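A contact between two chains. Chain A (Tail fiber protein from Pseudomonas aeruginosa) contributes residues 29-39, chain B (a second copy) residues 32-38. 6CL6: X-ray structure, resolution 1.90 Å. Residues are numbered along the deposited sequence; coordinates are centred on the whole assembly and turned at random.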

ATOM      1  N   ALA A  29     -13.282  88.138  18.258  1.00  9.74           N
ATOM      2  CA  ALA A  29     -12.538  87.804  17.044  1.00 20.02           C
ATOM      3  C   ALA A  29     -11.492  86.748  17.378  1.00 17.14           C
ATOM      4  O   ALA A  29     -10.921  86.740  18.467  1.00 13.07           O
ATOM      5  CB  ALA A  29     -11.860  89.058  16.458  1.00 18.94           C
ATOM      6  N   GLU A  30     -11.286  85.805  16.455  1.00 20.50           N
ATOM      7  CA  GLU A  30     -10.400  84.679  16.752  1.00 17.49           C
ATOM      8  C   GLU A  30      -8.976  85.143  17.059  1.00 11.41           C
ATOM      9  O   GLU A  30      -8.302  84.554  17.917  1.00 16.39           O
ATOM     10  CB  GLU A  30     -10.393  83.719  15.560  1.00 16.05           C
ATOM     11  CG  GLU A  30     -11.782  83.122  15.255  1.00 22.52           C
ATOM     12  CD  GLU A  30     -11.792  82.137  14.099  1.00 27.50           C
ATOM     13  OE1 GLU A  30     -10.709  81.672  13.694  1.00 16.14           O
ATOM     14  OE2 GLU A  30     -12.895  81.866  13.570  1.00 25.35           O
ATOM     15  N   GLN A  31      -8.530  86.245  16.422  1.00 14.03           N
ATOM     16  CA  GLN A  31      -7.177  86.744  16.668  1.00 15.30           C
ATOM     17  C   GLN A  31      -6.969  87.177  18.113  1.00 27.30           C
ATOM     18  O   GLN A  31      -5.821  87.272  18.556  1.00 16.68           O
ATOM     19  CB  GLN A  31      -6.854  87.896  15.731  1.00 13.27           C
ATOM     20  CG  GLN A  31      -6.715  87.534  14.254  1.00 19.88           C
ATOM     21  CD  GLN A  31      -8.041  87.257  13.552  1.00 22.32           C
ATOM     22  OE1 GLN A  31      -9.103  87.743  13.956  1.00 16.86           O
ATOM     23  NE2 GLN A  31      -7.974  86.491  12.479  1.00 14.43           N
ATOM     24  N   ARG A  32      -8.044  87.430  18.864  1.00 19.42           N
ATOM     25  CA  ARG A  32      -7.912  87.811  20.254  1.00 13.06           C
ATOM     26  C   ARG A  32      -7.577  86.620  21.159  1.00 18.53           C
ATOM     27  O   ARG A  32      -7.178  86.832  22.298  1.00 15.60           O
ATOM     28  CB  ARG A  32      -9.214  88.467  20.761  1.00 22.48           C
ATOM     29  CG  ARG A  32      -9.694  89.669  19.976  1.00 15.29           C
ATOM     30  CD  ARG A  32      -8.775  90.889  20.173  1.00 18.42           C
ATOM     31  NE  ARG A  32      -7.616  90.884  19.288  1.00 14.59           N
ATOM     32  CZ  ARG A  32      -7.642  91.173  17.991  1.00 21.39           C
ATOM     33  NH1 ARG A  32      -8.787  91.481  17.389  1.00 26.25           N
ATOM     34  NH2 ARG A  32      -6.521  91.143  17.290  1.00 23.22           N
ATOM     35  N   LEU A  33      -7.727  85.383  20.675  1.00 20.00           N
ATOM     36  CA  LEU A  33      -7.534  84.169  21.478  1.00 14.24           C
ATOM     37  C   LEU A  33      -6.058  83.756  21.519  1.00 13.50           C
ATOM     38  O   LEU A  33      -5.351  83.872  20.525  1.00 12.21           O
ATOM     39  CB  LEU A  33      -8.331  83.007  20.902  1.00 22.97           C
ATOM     40  CG  LEU A  33      -9.846  83.090  20.832  1.00 25.85           C
ATOM     41  CD1 LEU A  33     -10.358  81.742  20.338  1.00 23.53           C
ATOM     42  CD2 LEU A  33     -10.407  83.430  22.181  1.00 25.69           C
ATOM     43  N   PRO A  34      -5.595  83.227  22.639  1.00 11.37           N
ATOM     44  CA  PRO A  34      -4.297  82.549  22.641  1.00 16.86           C
ATOM     45  C   PRO A  34      -4.300  81.508  21.522  1.00 14.62           C
ATOM     46  O   PRO A  34      -5.326  80.897  21.228  1.00 15.27           O
ATOM     47  CB  PRO A  34      -4.225  81.911  24.033  1.00 12.98           C
ATOM     48  CG  PRO A  34      -5.140  82.732  24.876  1.00 15.12           C
ATOM     49  CD  PRO A  34      -6.287  83.133  23.951  1.00 17.16           C
ATOM     50  N   VAL A  35      -3.136  81.309  20.898  1.00  8.27           N
ATOM     51  CA  VAL A  35      -3.114  80.619  19.619  1.00 16.33           C
ATOM     52  C   VAL A  35      -3.578  79.184  19.741  1.00  9.32           C
ATOM     53  O   VAL A  35      -4.238  78.673  18.824  1.00  9.60           O
ATOM     54  CB  VAL A  35      -1.715  80.694  18.969  1.00 18.14           C
ATOM     55  CG1 VAL A  35      -1.386  82.146  18.605  1.00 19.29           C
ATOM     56  CG2 VAL A  35      -0.641  80.124  19.869  1.00 15.20           C
ATOM     57  N   PHE A  36      -3.287  78.513  20.867  1.00 13.29           N
ATOM     58  CA  PHE A  36      -3.697  77.107  20.993  1.00 14.62           C
ATOM     59  C   PHE A  36      -5.208  76.954  20.983  1.00 14.45           C
ATOM     60  O   PHE A  36      -5.728  75.901  20.589  1.00 15.56           O
ATOM     61  CB  PHE A  36      -3.095  76.491  22.269  1.00 12.77           C
ATOM     62  CG  PHE A  36      -3.337  77.283  23.511  1.00 12.46           C
ATOM     63  CD1 PHE A  36      -4.586  77.223  24.160  1.00 12.53           C
ATOM     64  CD2 PHE A  36      -2.340  78.053  24.064  1.00 12.03           C
ATOM     65  CE1 PHE A  36      -4.806  77.929  25.339  1.00 18.51           C
ATOM     66  CE2 PHE A  36      -2.566  78.777  25.231  1.00 10.92           C
ATOM     67  CZ  PHE A  36      -3.795  78.691  25.868  1.00 14.56           C
ATOM     68  N   ALA A  37      -5.937  77.982  21.402  1.00 11.94           N
ATOM     69  CA  ALA A  37      -7.401  77.919  21.362  1.00 11.64           C
ATOM     70  C   ALA A  37      -7.969  78.113  19.973  1.00 13.95           C
ATOM     71  O   ALA A  37      -9.157  77.844  19.750  1.00 13.69           O
ATOM     72  CB  ALA A  37      -8.002  78.951  22.325  1.00 14.17           C
ATOM     73  N   ARG A  38      -7.145  78.534  19.013  1.00  7.78           N
ATOM     74  CA  ARG A  38      -7.522  78.589  17.602  1.00  7.47           C
ATOM     75  C   ARG A  38      -7.097  77.321  16.866  1.00  6.82           C
ATOM     76  O   ARG A  38      -7.272  77.232  15.659  1.00 11.35           O
ATOM     77  CB  ARG A  38      -6.887  79.818  16.961  1.00 11.36           C
ATOM     78  CG  ARG A  38      -7.204  81.148  17.659  1.00 13.24           C
ATOM     79  CD  ARG A  38      -6.341  82.272  17.122  1.00 16.11           C
ATOM     80  NE  ARG A  38      -6.525  82.473  15.699  1.00 14.15           N
ATOM     81  CZ  ARG A  38      -5.755  83.250  14.943  1.00 14.51           C
ATOM     82  NH1 ARG A  38      -4.751  83.920  15.492  1.00 17.18           N
ATOM     83  NH2 ARG A  38      -6.006  83.371  13.625  1.00 15.91           N
ATOM     84  N   GLY A  39      -6.539  76.356  17.575  1.00 11.80           N
ATOM     85  CA  GLY A  39      -5.977  75.190  16.922  1.00  8.81           C
ATOM     86  C   GLY A  39      -4.598  75.391  16.328  1.00  9.98           C
ATOM     87  O   GLY A  39      -4.107  74.499  15.612  1.00  7.98           O
TER
ATOM     88  N   ARG B  32     -18.727  84.248  25.050  1.00 13.55           N
ATOM     89  CA  ARG B  32     -17.880  85.183  24.323  1.00 21.79           C
ATOM     90  C   ARG B  32     -16.888  84.480  23.388  1.00 16.49           C
ATOM     91  O   ARG B  32     -16.220  85.157  22.622  1.00 13.22           O
ATOM     92  CB  ARG B  32     -17.103  86.068  25.302  1.00 14.20           C
ATOM     93  CG  ARG B  32     -17.958  86.864  26.325  1.00 13.91           C
ATOM     94  CD  ARG B  32     -18.764  87.957  25.675  1.00 16.09           C
ATOM     95  NE  ARG B  32     -20.032  87.482  25.104  1.00 13.78           N
ATOM     96  CZ  ARG B  32     -21.131  87.213  25.806  1.00 20.00           C
ATOM     97  NH1 ARG B  32     -21.136  87.376  27.124  1.00 27.69           N
ATOM     98  NH2 ARG B  32     -22.220  86.776  25.196  1.00 25.21           N
ATOM     99  N   LEU B  33     -16.772  83.168  23.460  1.00 14.30           N
ATOM    100  CA  LEU B  33     -15.790  82.429  22.681  1.00 17.24           C
ATOM    101  C   LEU B  33     -16.355  82.013  21.326  1.00 14.04           C
ATOM    102  O   LEU B  33     -17.535  81.690  21.201  1.00 11.15           O
ATOM    103  CB  LEU B  33     -15.353  81.176  23.400  1.00 16.06           C
ATOM    104  CG  LEU B  33     -14.592  81.312  24.722  1.00 15.20           C
ATOM    105  CD1 LEU B  33     -14.367  79.934  25.334  1.00 16.63           C
ATOM    106  CD2 LEU B  33     -13.293  82.019  24.443  1.00 19.18           C
ATOM    107  N   PRO B  34     -15.515  81.980  20.318  1.00 11.71           N
ATOM    108  CA  PRO B  34     -15.890  81.294  19.084  1.00 19.33           C
ATOM    109  C   PRO B  34     -16.363  79.885  19.423  1.00 20.54           C
ATOM    110  O   PRO B  34     -15.877  79.254  20.365  1.00 13.54           O
ATOM    111  CB  PRO B  34     -14.601  81.313  18.258  1.00 16.89           C
ATOM    112  CG  PRO B  34     -13.845  82.473  18.773  1.00 17.83           C
ATOM    113  CD  PRO B  34     -14.144  82.536  20.255  1.00 15.92           C
ATOM    114  N   VAL B  35     -17.343  79.404  18.650  1.00 13.49           N
ATOM    115  CA  VAL B  35     -18.089  78.225  19.063  1.00 11.26           C
ATOM    116  C   VAL B  35     -17.209  76.997  19.152  1.00 17.62           C
ATOM    117  O   VAL B  35     -17.452  76.107  19.985  1.00 15.65           O
ATOM    118  CB  VAL B  35     -19.271  78.002  18.112  1.00 11.09           C
ATOM    119  CG1 VAL B  35     -20.290  79.136  18.258  1.00 20.45           C
ATOM    120  CG2 VAL B  35     -18.839  77.884  16.666  1.00 11.80           C
ATOM    121  N   PHE B  36     -16.175  76.915  18.308  1.00 17.70           N
ATOM    122  CA  PHE B  36     -15.329  75.733  18.342  1.00 17.76           C
ATOM    123  C   PHE B  36     -14.548  75.618  19.652  1.00 21.31           C
ATOM    124  O   PHE B  36     -14.165  74.508  20.038  1.00 20.65           O
ATOM    125  CB  PHE B  36     -14.399  75.726  17.145  1.00 21.63           C
ATOM    126  CG  PHE B  36     -13.592  76.982  16.968  1.00 12.38           C
ATOM    127  CD1 PHE B  36     -12.520  77.269  17.816  1.00 14.05           C
ATOM    128  CD2 PHE B  36     -13.873  77.852  15.936  1.00 10.70           C
ATOM    129  CE1 PHE B  36     -11.773  78.394  17.629  1.00 15.15           C
ATOM    130  CE2 PHE B  36     -13.110  79.010  15.759  1.00 10.20           C
ATOM    131  CZ  PHE B  36     -12.071  79.257  16.587  1.00 15.20           C
ATOM    132  N   ALA B  37     -14.325  76.729  20.361  1.00  8.82           N
ATOM    133  CA  ALA B  37     -13.655  76.682  21.648  1.00 16.48           C
ATOM    134  C   ALA B  37     -14.592  76.277  22.780  1.00 14.57           C
ATOM    135  O   ALA B  37     -14.127  76.109  23.917  1.00 17.28           O
ATOM    136  CB  ALA B  37     -13.022  78.051  21.963  1.00 22.18           C
ATOM    137  N   ARG B  38     -15.870  76.119  22.491  1.00 15.77           N
ATOM    138  CA  ARG B  38     -16.863  75.643  23.430  1.00 15.38           C
ATOM    139  C   ARG B  38     -17.229  74.186  23.195  1.00 11.78           C
ATOM    140  O   ARG B  38     -18.168  73.682  23.837  1.00 17.21           O
ATOM    141  CB  ARG B  38     -18.131  76.502  23.350  1.00 11.29           C
ATOM    142  CG  ARG B  38     -17.874  78.009  23.574  1.00 15.83           C
ATOM    143  CD  ARG B  38     -19.088  78.844  23.315  1.00 19.84           C
ATOM    144  NE  ARG B  38     -20.228  78.405  24.128  1.00 17.36           N
ATOM    145  CZ  ARG B  38     -21.488  78.757  23.886  1.00 20.56           C
ATOM    146  NH1 ARG B  38     -21.765  79.580  22.903  1.00 17.46           N
ATOM    147  NH2 ARG B  38     -22.463  78.292  24.647  1.00 23.16           N
TER

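The two stretches, overlapping segments of two copies of the tail fiber protein, meet without a single hydrogen bond between them; the contact, which buries 283 Å² in total, rests on apolar packing and on oxygens set against an aromatic edge. After Ala A29 the chain A backbone forms a short 3-10 segment, residues 30-32, held by hydrogen bonds from Arg A32 N to Ala A29 O (3.0 Å) and from Leu A33 N to Glu A30 O (2.9 Å).

Glu A30 is the first residue to reach across, its CA 6.9 Å from CA of Pro B34. Its CB points sideways, but the extended m,t side chain carries its end closer to chain B. On the way, the aliphatic CG lies 4.1 Å from CG of Pro B34, and the carboxylate oxygen OE2 then comes within 3.6 Å of CE2 of Phe B36. This oxygen sits near the plane of the ring, at its edge, where the weakly positive C-H groups favor a negatively charged neighbor.

The CA-to-CB bond of Leu A33 points toward chain B, and its side chain makes both apolar side-chain contacts. Its CD2 packs against CD2 of its counterpart, Leu B33, at 3.9 Å, while CD1 lies 3.9 Å from CD of Pro B34.

Residues 34-36 of chain A stay out of reach as the chain enters a second 3-10 segment, 35-38, which chain B repeats. Hydrogen bonds run from Ala A37 N to Pro A34 O and from Ala B37 N to Pro B34 O, each 3.0 Å. The backbones approach again at Ala A37 and Ala B37, whose CA atoms are 6.4 Å apart. Here the carbonyl O of Ala A37 lies 3.4 Å from CE1 of Phe B36, again at the ring edge. Arg A38 adds only backbone proximity, its CA 4.3 Å from CE1 of Phe B36, with its CA-to-CB bond pointing away.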